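Local coordinates for anthranilate-CoA ligase (Stigmatella aurantiaca, PDB 4WV3), which belongs to the AMP-binding (ANL) superfamily, with a large N-terminal and a smaller C-terminal domain that together enclose a bound ligand, at residues I262-P267 with L289-S294; A293-P298 with T504-R509; Y407-R412 with S425-E430. All blocks are in the same frame, centred on the assembly; numbering follows the deposited sequence.

Interaction 1: residues I262-P267 with L289-S294. With 3UK (5'-O-[(S)-[(2-aminobenzoyl)oxy](hydroxy)phosphoryl]adenosine), chain C.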
loop_
_atom_site.group_PDB
_atom_site.type_symbol
_atom_site.label_atom_id
_atom_site.label_comp_id
_atom_site.label_asym_id
_atom_site.label_seq_id
_atom_site.Cartn_x
_atom_site.Cartn_y
_atom_site.Cartn_z
ATOM N N ILE A 262 9.005 10.560 9.710
ATOM C CA ILE A 262 8.970 9.367 8.873
ATOM C C ILE A 262 8.106 9.621 7.642
ATOM O O ILE A 262 6.995 10.142 7.752
ATOM C CB ILE A 262 8.403 8.156 9.641
ATOM C CG1 ILE A 262 9.093 8.005 11.001
ATOM C CG2 ILE A 262 8.548 6.884 8.818
ATOM C CD1 ILE A 262 10.574 7.706 10.910
ATOM N N PHE A 263 8.616 9.255 6.471
ATOM C CA PHE A 263 7.892 9.478 5.225
ATOM C C PHE A 263 7.731 8.193 4.418
ATOM O O PHE A 263 8.712 7.523 4.098
ATOM C CB PHE A 263 8.591 10.550 4.385
ATOM C CG PHE A 263 7.896 10.854 3.087
ATOM C CD1 PHE A 263 6.580 11.285 3.076
ATOM C CD2 PHE A 263 8.565 10.724 1.880
ATOM C CE1 PHE A 263 5.939 11.570 1.884
ATOM C CE2 PHE A 263 7.930 11.011 0.686
ATOM C CZ PHE A 263 6.616 11.433 0.688
ATOM N N TYR A 264 6.486 7.855 4.093
ATOM C CA TYR A 264 6.194 6.670 3.293
ATOM C C TYR A 264 5.784 7.072 1.880
ATOM O O TYR A 264 5.052 8.045 1.691
ATOM C CB TYR A 264 5.061 5.852 3.918
ATOM C CG TYR A 264 5.283 5.416 5.350
ATOM C CD1 TYR A 264 5.098 6.302 6.405
ATOM C CD2 TYR A 264 5.642 4.109 5.648
ATOM C CE1 TYR A 264 5.290 5.904 7.712
ATOM C CE2 TYR A 264 5.835 3.701 6.954
ATOM C CZ TYR A 264 5.657 4.603 7.982
ATOM O OH TYR A 264 5.846 4.200 9.285
ATOM N N ASN A 265 6.250 6.312 0.895
ATOM C CA ASN A 265 5.891 6.556 -0.497
ATOM C C ASN A 265 6.238 5.356 -1.372
ATOM O O ASN A 265 6.816 4.378 -0.899
ATOM C CB ASN A 265 6.590 7.815 -1.022
ATOM C CG ASN A 265 5.854 8.450 -2.188
ATOM O OD1 ASN A 265 5.043 7.805 -2.850
ATOM N ND2 ASN A 265 6.139 9.721 -2.446
ATOM N N ALA A 266 5.872 5.435 -2.646
ATOM C CA ALA A 266 6.219 4.411 -3.621
ATOM C C ALA A 266 7.336 4.950 -4.507
ATOM O O ALA A 266 7.497 6.165 -4.616
ATOM C CB ALA A 266 4.998 4.046 -4.456
ATOM N N PRO A 267 8.121 4.051 -5.129
ATOM C CA PRO A 267 9.200 4.455 -6.039
ATOM C C PRO A 267 8.744 5.441 -7.112
ATOM O O PRO A 267 9.513 6.322 -7.496
ATOM C CB PRO A 267 9.616 3.133 -6.682
ATOM C CG PRO A 267 9.352 2.125 -5.629
ATOM C CD PRO A 267 8.110 2.592 -4.917
ATOM N N LEU A 289 13.923 9.228 8.612
ATOM C CA LEU A 289 13.829 7.992 7.845
ATOM C C LEU A 289 12.724 8.074 6.801
ATOM O O LEU A 289 11.716 8.753 6.997
ATOM C CB LEU A 289 13.567 6.800 8.768
ATOM C CG LEU A 289 14.772 6.152 9.451
ATOM C CD1 LEU A 289 14.324 4.993 10.327
ATOM C CD2 LEU A 289 15.783 5.686 8.414
ATOM N N CYS A 290 12.924 7.376 5.690
ATOM C CA CYS A 290 11.898 7.258 4.663
ATOM C C CYS A 290 11.632 5.788 4.371
ATOM O O CYS A 290 12.515 4.945 4.529
ATOM C CB CYS A 290 12.318 7.987 3.386
ATOM S SG CYS A 290 12.344 9.789 3.532
ATOM N N VAL A 291 10.407 5.483 3.955
ATOM C CA VAL A 291 10.016 4.109 3.666
ATOM C C VAL A 291 9.436 4.001 2.259
ATOM O O VAL A 291 8.649 4.850 1.837
ATOM C CB VAL A 291 8.979 3.595 4.690
ATOM C CG1 VAL A 291 8.611 2.146 4.406
ATOM C CG2 VAL A 291 9.510 3.742 6.106
ATOM N N SER A 292 9.832 2.958 1.536
ATOM C CA SER A 292 9.322 2.710 0.191
ATOM C C SER A 292 8.759 1.300 0.067
ATOM O O SER A 292 9.315 0.351 0.620
ATOM C CB SER A 292 10.423 2.922 -0.850
ATOM O OG SER A 292 9.951 2.646 -2.155
ATOM N N ALA A 293 7.653 1.168 -0.661
ATOM C CA ALA A 293 7.030 -0.135 -0.879
ATOM C C ALA A 293 5.995 0.002 -1.992
ATOM O O ALA A 293 5.840 1.075 -2.570
ATOM C CB ALA A 293 6.166 -0.520 0.311
ATOM N N SER A 294 5.277 -1.083 -2.264
ATOM C CA SER A 294 4.317 -1.119 -3.359
ATOM C C SER A 294 4.979 -1.823 -4.530
ATOM O O SER A 294 4.479 -2.826 -5.039
ATOM C CB SER A 294 3.897 0.296 -3.756
ATOM O OG SER A 294 2.714 0.277 -4.536
HETATM C C10 3UK C . 4.407 -5.923 -4.546
HETATM C C15 3UK C . 6.612 -5.091 -3.734
HETATM C C17 3UK C . 8.850 -5.272 -4.460
HETATM C C21 3UK C . 4.571 -7.407 -4.369
HETATM C C26 3UK C . 1.950 -3.452 0.500
HETATM C C28 3UK C . 3.808 -2.689 1.839
HETATM O O01 3UK C . 1.607 -3.227 -1.879
HETATM C C02 3UK C . 1.324 -3.858 -0.885
HETATM O O03 3UK C . 0.177 -4.698 -0.881
HETATM P P04 3UK C . -0.599 -5.038 -2.227
HETATM O O05 3UK C . -1.825 -5.941 -1.883
HETATM O O06 3UK C . 0.325 -5.833 -3.272
HETATM C C07 3UK C . 1.440 -6.602 -2.794
HETATM C C08 3UK C . 2.370 -6.845 -3.947
HETATM O O09 3UK C . 3.041 -5.615 -4.301
HETATM N N11 3UK C . 5.238 -5.211 -3.630
HETATM C C12 3UK C . 4.810 -4.534 -2.522
HETATM N N13 3UK C . 5.897 -3.983 -1.913
HETATM C C14 3UK C . 7.027 -4.314 -2.644
HETATM N N16 3UK C . 7.531 -5.555 -4.620
HETATM N N18 3UK C . 9.306 -4.541 -3.452
HETATM C C19 3UK C . 8.462 -4.046 -2.534
HETATM N N20 3UK C . 8.959 -3.264 -1.457
HETATM O O22 3UK C . 4.518 -8.047 -5.630
HETATM C C23 3UK C . 3.426 -7.800 -3.562
HETATM O O24 3UK C . 3.028 -9.145 -3.894
HETATM O O25 3UK C . -1.110 -3.754 -2.858
HETATM C C27 3UK C . 3.260 -3.048 0.583
HETATM C C29 3UK C . 3.001 -2.750 3.025
HETATM C C30 3UK C . 1.691 -3.158 2.943
HETATM C C31 3UK C . 1.140 -3.514 1.688
HETATM N N32 3UK C . -0.254 -3.947 1.599
#

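Interaction 2: residues A293-P298 with T504-R509. With 3UK (5'-O-[(S)-[(2-aminobenzoyl)oxy](hydroxy)phosphoryl]adenosine), chain C.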
loop_
_atom_site.group_PDB
_atom_site.type_symbol
_atom_site.label_atom_id
_atom_site.label_comp_id
_atom_site.label_asym_id
_atom_site.label_seq_id
_atom_site.Cartn_x
_atom_site.Cartn_y
_atom_site.Cartn_z
ATOM N N ALA A 293 7.653 1.168 -0.661
ATOM C CA ALA A 293 7.030 -0.135 -0.879
ATOM C C ALA A 293 5.995 0.002 -1.992
ATOM O O ALA A 293 5.840 1.075 -2.570
ATOM C CB ALA A 293 6.166 -0.520 0.311
ATOM N N SER A 294 5.277 -1.083 -2.264
ATOM C CA SER A 294 4.317 -1.119 -3.359
ATOM C C SER A 294 4.979 -1.823 -4.530
ATOM O O SER A 294 4.479 -2.826 -5.039
ATOM C CB SER A 294 3.897 0.296 -3.756
ATOM O OG SER A 294 2.714 0.277 -4.536
ATOM N N GLU A 295 6.122 -1.287 -4.943
ATOM C CA GLU A 295 6.978 -1.933 -5.936
ATOM C C GLU A 295 8.443 -1.777 -5.542
ATOM O O GLU A 295 8.775 -0.953 -4.688
ATOM C CB GLU A 295 6.737 -1.365 -7.339
ATOM C CG GLU A 295 5.421 -1.796 -7.976
ATOM C CD GLU A 295 5.385 -1.550 -9.474
ATOM O OE1 GLU A 295 6.452 -1.275 -10.059
ATOM O OE2 GLU A 295 4.290 -1.634 -10.067
ATOM N N ALA A 296 9.314 -2.566 -6.163
ATOM C CA ALA A 296 10.736 -2.550 -5.833
ATOM C C ALA A 296 11.370 -1.183 -6.078
ATOM O O ALA A 296 11.230 -0.608 -7.157
ATOM C CB ALA A 296 11.475 -3.627 -6.613
ATOM N N LEU A 297 12.059 -0.667 -5.065
ATOM C CA LEU A 297 12.749 0.613 -5.176
ATOM C C LEU A 297 14.108 0.440 -5.846
ATOM O O LEU A 297 14.992 -0.222 -5.301
ATOM C CB LEU A 297 12.931 1.250 -3.796
ATOM C CG LEU A 297 13.702 2.574 -3.771
ATOM C CD1 LEU A 297 12.862 3.705 -4.348
ATOM C CD2 LEU A 297 14.171 2.909 -2.365
ATOM N N PRO A 298 14.276 1.038 -7.037
ATOM C CA PRO A 298 15.535 0.965 -7.783
ATOM C C PRO A 298 16.692 1.555 -6.985
ATOM O O PRO A 298 16.496 2.517 -6.240
ATOM C CB PRO A 298 15.258 1.828 -9.019
ATOM C CG PRO A 298 13.776 1.839 -9.156
ATOM C CD PRO A 298 13.255 1.820 -7.755
ATOM N N THR A 504 -2.432 2.594 -5.755
ATOM C CA THR A 504 -1.504 2.135 -4.731
ATOM C C THR A 504 -0.056 2.299 -5.184
ATOM O O THR A 504 0.862 1.745 -4.578
ATOM C CB THR A 504 -1.765 0.666 -4.355
ATOM O OG1 THR A 504 -1.654 -0.156 -5.524
ATOM C CG2 THR A 504 -3.156 0.510 -3.764
ATOM N N GLY A 505 0.139 3.061 -6.255
ATOM C CA GLY A 505 1.470 3.373 -6.741
ATOM C C GLY A 505 2.125 2.247 -7.517
ATOM O O GLY A 505 3.352 2.146 -7.560
ATOM N N LYS A 506 1.308 1.397 -8.132
ATOM C CA LYS A 506 1.822 0.296 -8.938
ATOM C C LYS A 506 1.687 0.602 -10.423
ATOM O O LYS A 506 0.941 1.496 -10.816
ATOM C CB LYS A 506 1.075 -1.001 -8.621
ATOM C CG LYS A 506 1.200 -1.468 -7.185
ATOM C CD LYS A 506 0.444 -2.770 -6.975
ATOM C CE LYS A 506 0.490 -3.208 -5.522
ATOM N NZ LYS A 506 1.881 -3.443 -5.051
ATOM N N ILE A 507 2.414 -0.147 -11.244
ATOM C CA ILE A 507 2.275 -0.046 -12.690
ATOM C C ILE A 507 1.535 -1.265 -13.226
ATOM O O ILE A 507 1.964 -2.401 -13.023
ATOM C CB ILE A 507 3.640 0.080 -13.388
ATOM C CG1 ILE A 507 4.300 1.412 -13.028
ATOM C CG2 ILE A 507 3.480 -0.036 -14.896
ATOM C CD1 ILE A 507 5.616 1.653 -13.733
ATOM N N GLN A 508 0.418 -1.023 -13.903
ATOM C CA GLN A 508 -0.396 -2.102 -14.452
ATOM C C GLN A 508 0.210 -2.652 -15.737
ATOM O O GLN A 508 -0.233 -2.325 -16.838
ATOM C CB GLN A 508 -1.824 -1.615 -14.702
ATOM C CG GLN A 508 -2.577 -1.257 -13.433
ATOM C CD GLN A 508 -3.907 -0.588 -13.710
ATOM O OE1 GLN A 508 -4.053 0.150 -14.686
ATOM N NE2 GLN A 508 -4.889 -0.844 -12.853
ATOM N N ARG A 509 1.226 -3.496 -15.586
ATOM C CA ARG A 509 1.943 -4.055 -16.726
ATOM C C ARG A 509 1.090 -5.020 -17.544
ATOM O O ARG A 509 1.404 -5.306 -18.699
ATOM C CB ARG A 509 3.229 -4.741 -16.261
ATOM C CG ARG A 509 4.268 -3.775 -15.723
ATOM C CD ARG A 509 5.381 -4.498 -14.985
ATOM N NE ARG A 509 6.329 -3.559 -14.394
ATOM C CZ ARG A 509 6.128 -2.915 -13.250
ATOM N NH1 ARG A 509 5.005 -3.104 -12.569
ATOM N NH2 ARG A 509 7.045 -2.077 -12.787
HETATM C C10 3UK C . 4.407 -5.923 -4.546
HETATM C C15 3UK C . 6.612 -5.091 -3.734
HETATM C C17 3UK C . 8.850 -5.272 -4.460
HETATM C C21 3UK C . 4.571 -7.407 -4.369
HETATM C C26 3UK C . 1.950 -3.452 0.500
HETATM C C28 3UK C . 3.808 -2.689 1.839
HETATM O O01 3UK C . 1.607 -3.227 -1.879
HETATM C C02 3UK C . 1.324 -3.858 -0.885
HETATM O O03 3UK C . 0.177 -4.698 -0.881
HETATM P P04 3UK C . -0.599 -5.038 -2.227
HETATM O O05 3UK C . -1.825 -5.941 -1.883
HETATM O O06 3UK C . 0.325 -5.833 -3.272
HETATM C C07 3UK C . 1.440 -6.602 -2.794
HETATM C C08 3UK C . 2.370 -6.845 -3.947
HETATM O O09 3UK C . 3.041 -5.615 -4.301
HETATM N N11 3UK C . 5.238 -5.211 -3.630
HETATM C C12 3UK C . 4.810 -4.534 -2.522
HETATM N N13 3UK C . 5.897 -3.983 -1.913
HETATM C C14 3UK C . 7.027 -4.314 -2.644
HETATM N N16 3UK C . 7.531 -5.555 -4.620
HETATM N N18 3UK C . 9.306 -4.541 -3.452
HETATM C C19 3UK C . 8.462 -4.046 -2.534
HETATM N N20 3UK C . 8.959 -3.264 -1.457
HETATM O O22 3UK C . 4.518 -8.047 -5.630
HETATM C C23 3UK C . 3.426 -7.800 -3.562
HETATM O O24 3UK C . 3.028 -9.145 -3.894
HETATM O O25 3UK C . -1.110 -3.754 -2.858
HETATM C C27 3UK C . 3.260 -3.048 0.583
HETATM C C29 3UK C . 3.001 -2.750 3.025
HETATM C C30 3UK C . 1.691 -3.158 2.943
HETATM C C31 3UK C . 1.140 -3.514 1.688
HETATM N N32 3UK C . -0.254 -3.947 1.599
#

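Interaction 3: residues Y407-R412 with S425-E430. With 3UK (5'-O-[(S)-[(2-aminobenzoyl)oxy](hydroxy)phosphoryl]adenosine), chain C.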
loop_
_atom_site.group_PDB
_atom_site.type_symbol
_atom_site.label_atom_id
_atom_site.label_comp_id
_atom_site.label_asym_id
_atom_site.label_seq_id
_atom_site.Cartn_x
_atom_site.Cartn_y
_atom_site.Cartn_z
ATOM N N TYR A 407 17.418 -10.299 -0.264
ATOM C CA TYR A 407 16.331 -10.681 -1.160
ATOM C C TYR A 407 16.103 -9.651 -2.261
ATOM O O TYR A 407 15.906 -8.467 -1.988
ATOM C CB TYR A 407 15.040 -10.884 -0.366
ATOM C CG TYR A 407 14.965 -12.209 0.354
ATOM C CD1 TYR A 407 15.755 -12.463 1.468
ATOM C CD2 TYR A 407 14.098 -13.205 -0.077
ATOM C CE1 TYR A 407 15.687 -13.675 2.129
ATOM C CE2 TYR A 407 14.023 -14.419 0.578
ATOM C CZ TYR A 407 14.819 -14.649 1.679
ATOM O OH TYR A 407 14.747 -15.857 2.334
ATOM N N TRP A 408 16.123 -10.113 -3.508
ATOM C CA TRP A 408 15.897 -9.237 -4.652
ATOM C C TRP A 408 14.634 -9.625 -5.410
ATOM O O TRP A 408 14.446 -10.785 -5.776
ATOM C CB TRP A 408 17.100 -9.258 -5.593
ATOM C CG TRP A 408 18.315 -8.604 -5.021
ATOM C CD1 TRP A 408 19.148 -9.113 -4.071
ATOM C CD2 TRP A 408 18.840 -7.315 -5.367
ATOM N NE1 TRP A 408 20.157 -8.223 -3.798
ATOM C CE2 TRP A 408 19.992 -7.111 -4.582
ATOM C CE3 TRP A 408 18.448 -6.316 -6.263
ATOM C CZ2 TRP A 408 20.756 -5.948 -4.665
ATOM C CZ3 TRP A 408 19.207 -5.162 -6.344
ATOM C CH2 TRP A 408 20.347 -4.987 -5.549
ATOM N N HIS A 409 13.771 -8.642 -5.642
ATOM C CA HIS A 409 12.508 -8.872 -6.330
ATOM C C HIS A 409 12.724 -9.027 -7.830
ATOM O O HIS A 409 13.119 -8.079 -8.507
ATOM C CB HIS A 409 11.550 -7.711 -6.067
ATOM C CG HIS A 409 10.151 -7.962 -6.537
ATOM N ND1 HIS A 409 9.359 -6.973 -7.079
ATOM C CD2 HIS A 409 9.399 -9.088 -6.535
ATOM C CE1 HIS A 409 8.180 -7.478 -7.393
ATOM N NE2 HIS A 409 8.178 -8.760 -7.072
ATOM N N ALA A 410 12.470 -10.224 -8.345
ATOM C CA ALA A 410 12.560 -10.463 -9.779
ATOM C C ALA A 410 11.339 -9.872 -10.471
ATOM O O ALA A 410 11.386 -9.518 -11.648
ATOM C CB ALA A 410 12.670 -11.951 -10.067
ATOM N N GLY A 411 10.247 -9.764 -9.721
ATOM C CA GLY A 411 9.006 -9.223 -10.242
ATOM C C GLY A 411 7.837 -10.131 -9.934
ATOM O O GLY A 411 8.020 -11.221 -9.389
ATOM N N ARG A 412 6.631 -9.679 -10.266
ATOM C CA ARG A 412 5.452 -10.527 -10.172
ATOM C C ARG A 412 5.660 -11.732 -11.075
ATOM O O ARG A 412 6.329 -11.633 -12.103
ATOM C CB ARG A 412 4.200 -9.765 -10.608
ATOM C CG ARG A 412 3.792 -8.632 -9.684
ATOM C CD ARG A 412 3.235 -9.159 -8.374
ATOM N NE ARG A 412 2.077 -10.026 -8.576
ATOM C CZ ARG A 412 1.358 -10.553 -7.590
ATOM N NH1 ARG A 412 1.672 -10.299 -6.326
ATOM N NH2 ARG A 412 0.322 -11.334 -7.866
ATOM N N SER A 425 13.815 -10.884 -15.869
ATOM C CA SER A 425 13.207 -10.069 -14.827
ATOM C C SER A 425 12.968 -8.649 -15.318
ATOM O O SER A 425 13.905 -7.967 -15.733
ATOM C CB SER A 425 14.101 -10.042 -13.587
ATOM O OG SER A 425 13.666 -9.057 -12.665
ATOM N N PRO A 426 11.705 -8.198 -15.282
ATOM C CA PRO A 426 11.389 -6.816 -15.654
ATOM C C PRO A 426 11.982 -5.827 -14.656
ATOM O O PRO A 426 12.410 -4.745 -15.054
ATOM C CB PRO A 426 9.858 -6.780 -15.602
ATOM C CG PRO A 426 9.480 -7.896 -14.689
ATOM C CD PRO A 426 10.502 -8.965 -14.920
ATOM N N VAL A 427 12.012 -6.203 -13.381
ATOM C CA VAL A 427 12.546 -5.339 -12.332
ATOM C C VAL A 427 14.008 -4.984 -12.586
ATOM O O VAL A 427 14.401 -3.823 -12.468
ATOM C CB VAL A 427 12.415 -5.988 -10.940
ATOM C CG1 VAL A 427 13.060 -5.111 -9.876
ATOM C CG2 VAL A 427 10.955 -6.238 -10.610
ATOM N N GLU A 428 14.807 -5.986 -12.943
ATOM C CA GLU A 428 16.222 -5.770 -13.225
ATOM C C GLU A 428 16.422 -4.846 -14.422
ATOM O O GLU A 428 17.258 -3.943 -14.384
ATOM C CB GLU A 428 16.935 -7.097 -13.478
ATOM C CG GLU A 428 18.402 -6.933 -13.839
ATOM C CD GLU A 428 19.053 -8.234 -14.250
ATOM O OE1 GLU A 428 18.399 -9.292 -14.139
ATOM O OE2 GLU A 428 20.220 -8.199 -14.691
ATOM N N VAL A 429 15.656 -5.080 -15.481
ATOM C CA VAL A 429 15.762 -4.272 -16.689
ATOM C C VAL A 429 15.307 -2.837 -16.428
ATOM O O VAL A 429 15.966 -1.883 -16.842
ATOM C CB VAL A 429 14.961 -4.882 -17.858
ATOM C CG1 VAL A 429 15.127 -4.041 -19.115
ATOM C CG2 VAL A 429 15.414 -6.311 -18.115
ATOM N N GLU A 430 14.185 -2.692 -15.726
ATOM C CA GLU A 430 13.667 -1.375 -15.370
ATOM C C GLU A 430 14.629 -0.627 -14.451
ATOM O O GLU A 430 14.778 0.592 -14.555
ATOM C CB GLU A 430 12.293 -1.497 -14.704
ATOM C CG GLU A 430 11.180 -1.936 -15.642
ATOM C CD GLU A 430 9.923 -2.357 -14.902
ATOM O OE1 GLU A 430 9.828 -2.089 -13.685
ATOM O OE2 GLU A 430 9.030 -2.961 -15.535
HETATM C C10 3UK C . 4.407 -5.923 -4.546
HETATM C C15 3UK C . 6.612 -5.091 -3.734
HETATM C C17 3UK C . 8.850 -5.272 -4.460
HETATM C C21 3UK C . 4.571 -7.407 -4.369
HETATM C C26 3UK C . 1.950 -3.452 0.500
HETATM C C28 3UK C . 3.808 -2.689 1.839
HETATM O O01 3UK C . 1.607 -3.227 -1.879
HETATM C C02 3UK C . 1.324 -3.858 -0.885
HETATM O O03 3UK C . 0.177 -4.698 -0.881
HETATM P P04 3UK C . -0.599 -5.038 -2.227
HETATM O O05 3UK C . -1.825 -5.941 -1.883
HETATM O O06 3UK C . 0.325 -5.833 -3.272
HETATM C C07 3UK C . 1.440 -6.602 -2.794
HETATM C C08 3UK C . 2.370 -6.845 -3.947
HETATM O O09 3UK C . 3.041 -5.615 -4.301
HETATM N N11 3UK C . 5.238 -5.211 -3.630
HETATM C C12 3UK C . 4.810 -4.534 -2.522
HETATM N N13 3UK C . 5.897 -3.983 -1.913
HETATM C C14 3UK C . 7.027 -4.314 -2.644
HETATM N N16 3UK C . 7.531 -5.555 -4.620
HETATM N N18 3UK C . 9.306 -4.541 -3.452
HETATM C C19 3UK C . 8.462 -4.046 -2.534
HETATM N N20 3UK C . 8.959 -3.264 -1.457
HETATM O O22 3UK C . 4.518 -8.047 -5.630
HETATM C C23 3UK C . 3.426 -7.800 -3.562
HETATM O O24 3UK C . 3.028 -9.145 -3.894
HETATM O O25 3UK C . -1.110 -3.754 -2.858
HETATM C C27 3UK C . 3.260 -3.048 0.583
HETATM C C29 3UK C . 3.001 -2.750 3.025
HETATM C C30 3UK C . 1.691 -3.158 2.943
HETATM C C31 3UK C . 1.140 -3.514 1.688
HETATM N N32 3UK C . -0.254 -3.947 1.599
#

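Interaction 1: residues I262-P267 with L289-S294
Val291 lies alongside the ring of Tyr264, both side chains leaving the sheet on the same face, and this pair sets the pattern for two neighbouring parallel strands, 262-265 and 289-292. The closest approach is Tyr264 CD2 to Val291 CB at 3.5 Å, with the two methyls reaching on to CD2 and CE2; the ring is met obliquely. On the same face Ile262 and Leu289 also run side by side. There the last atom of the isoleucine swings across, so that CD1 comes to 3.8 Å from Leu289 CB.

The other face carries Phe263, Cys290, Asn265 and Ser292. Phe263 has CG anti to the backbone N (chi1 -179°), which sends its ring away from strand 289-292 to meet Phe213; Cys290 SG stays near the ring plane, at its edge, touching Phe263 CB at 3.9 Å. Ser292 also has its OG anti to N, and this lays the hydroxyl against Pro267 CD at 3.3 Å, on the first turn of helix 267-274. Asn265 OD1 turns back on its own chain and accepts from Ala266 N, with the donor above the carbonyl plane.

Between the strands, Phe263 N donates to Leu289 O, Val291 N to Phe263 O (2.7 Å), and Asn265 N to Val291 O (3.0 Å), the last two nearly along the C=O axes; Ala293 N to Asn265 O adds a weak fourth. Together they join the two strands of a beta-alpha-beta unit whose connection runs through helix 267-274.

The strands' inward-facing peptide groups are thus paired inside a fully buried contact, with Ile262, Leu289, Tyr264 and Val291 packed on one face. At its C-terminal end the second strand delivers Ala293 CB to 3.5 Å from C28 of the ligand's aminobenzoyl ring, so the paired strands probably help to place this part of the pocket wall.

Interaction 2: residues A293-P298 with T504-R509
Neither 293-298 nor 504-509 is regular: each is a loop running up to an N-cap, Pro298 before helix 299-309 and Gln508 before helix 509-520, and they come nearest at Ser294 and Lys506, CA to CA 6.3 Å. This is the interdomain meeting of the ANL fold, and the Gly-Lys sequence at Lys506 is consistent with the C-terminal domain's A10 motif.

Ser294 OG donates in the carbonyl plane to Thr504 O, just ahead of Gly505. Glu295 stretches out and meets Arg509 tip to tip. The guanidinium grips it end-on: NH2 to OE1 at 2.9 Å and NH1 to OE2 at 3.0 Å, the two flat groups turned 44° apart. OE2 also takes a straight bond from Ile507 N (2.7 Å), so three N-H groups hold the carboxylate from out of its plane, Arg509's two from one side and Ile507 N from the other. Arg509 NH2 also salt-bridges Glu430, so one guanidinium probably helps to balance two acids.

Lys506 is extended until its last torsion, where chi4 of -61° turns the ammonium into the pocket. There NZ donates to the ligand's carbonyl oxygen O01 at 3.2 Å and to its ribose ring oxygen O09 at 2.6 Å.

Interaction 3: residues Y407-R412 with S425-E430
Strand 407-412 runs across the start of helix 426-430 at 112°, their axes 6.8 Å apart at the closest, and a classic beta bulge at Ala410 and Gly411, opposite Lys398, shapes the strand where they meet.

Ser425, the N-cap residue, does two jobs with one hydroxyl. Its OG, anti to the backbone N, donates to Ala410 O at 2.5 Å, lying in the carbonyl plane on a lone pair, and accepts from Glu428 N at 3.3 Å as the capping bond. Two residues on, in the first turn of the helix, Val427 fits over the strand's carbonyls: CG1 is 3.3 Å from His409 O, while CG2 lies 3.5 Å from Ala410 O and also touches Gly411 CA. Pro426 CD covers the Ala410 carbonyl too.

From the same strand His409 and Arg412 go to the ligand. The imidazole has N16 of the adenine over one face, with ND1 3.2 Å from C17, and Gly411 N against the opposite face; NE2 is hydrogen-bonded to Asp397, which helps to fix the ring's rotation. Arg412 folds at chi2 and chi3 (-71° and -58°), so its CD packs against ribose O22 and NH1 makes a weak bond to O24 at 3.0 Å, both oxygens at the guanidinium edge.

Gly411 and Arg412 lie in a Gly-Arg-Ser-Asp sequence consistent with the family's A8 motif, near the probable interdomain hinge. A single polar link, backed by valine and proline contacts, thus couples the helix cap to the strand, and that strand in turn presents two ligand-binding side chains.

How the interactions relate
Interaction 1 comes first in the chain, inside the nine-stranded mixed sheet of the N-terminal domain, and interaction 2 starts on its last residues, Ala293 and Ser294. Interaction 3 is nested within the long loop that interaction 2 closes. Their centres lie about 11 Å apart for 1 and 2 and for 2 and 3, but about 18 Å for 1 and 3, so interaction 2 is the middle one. Pro267 packs on Glu295 and Leu297 at one end; at the other, Ala296 touches Val427 and His409. All three reach 3UK, so core sheet, domain interface and the strand before the probable hinge converge on one pocket.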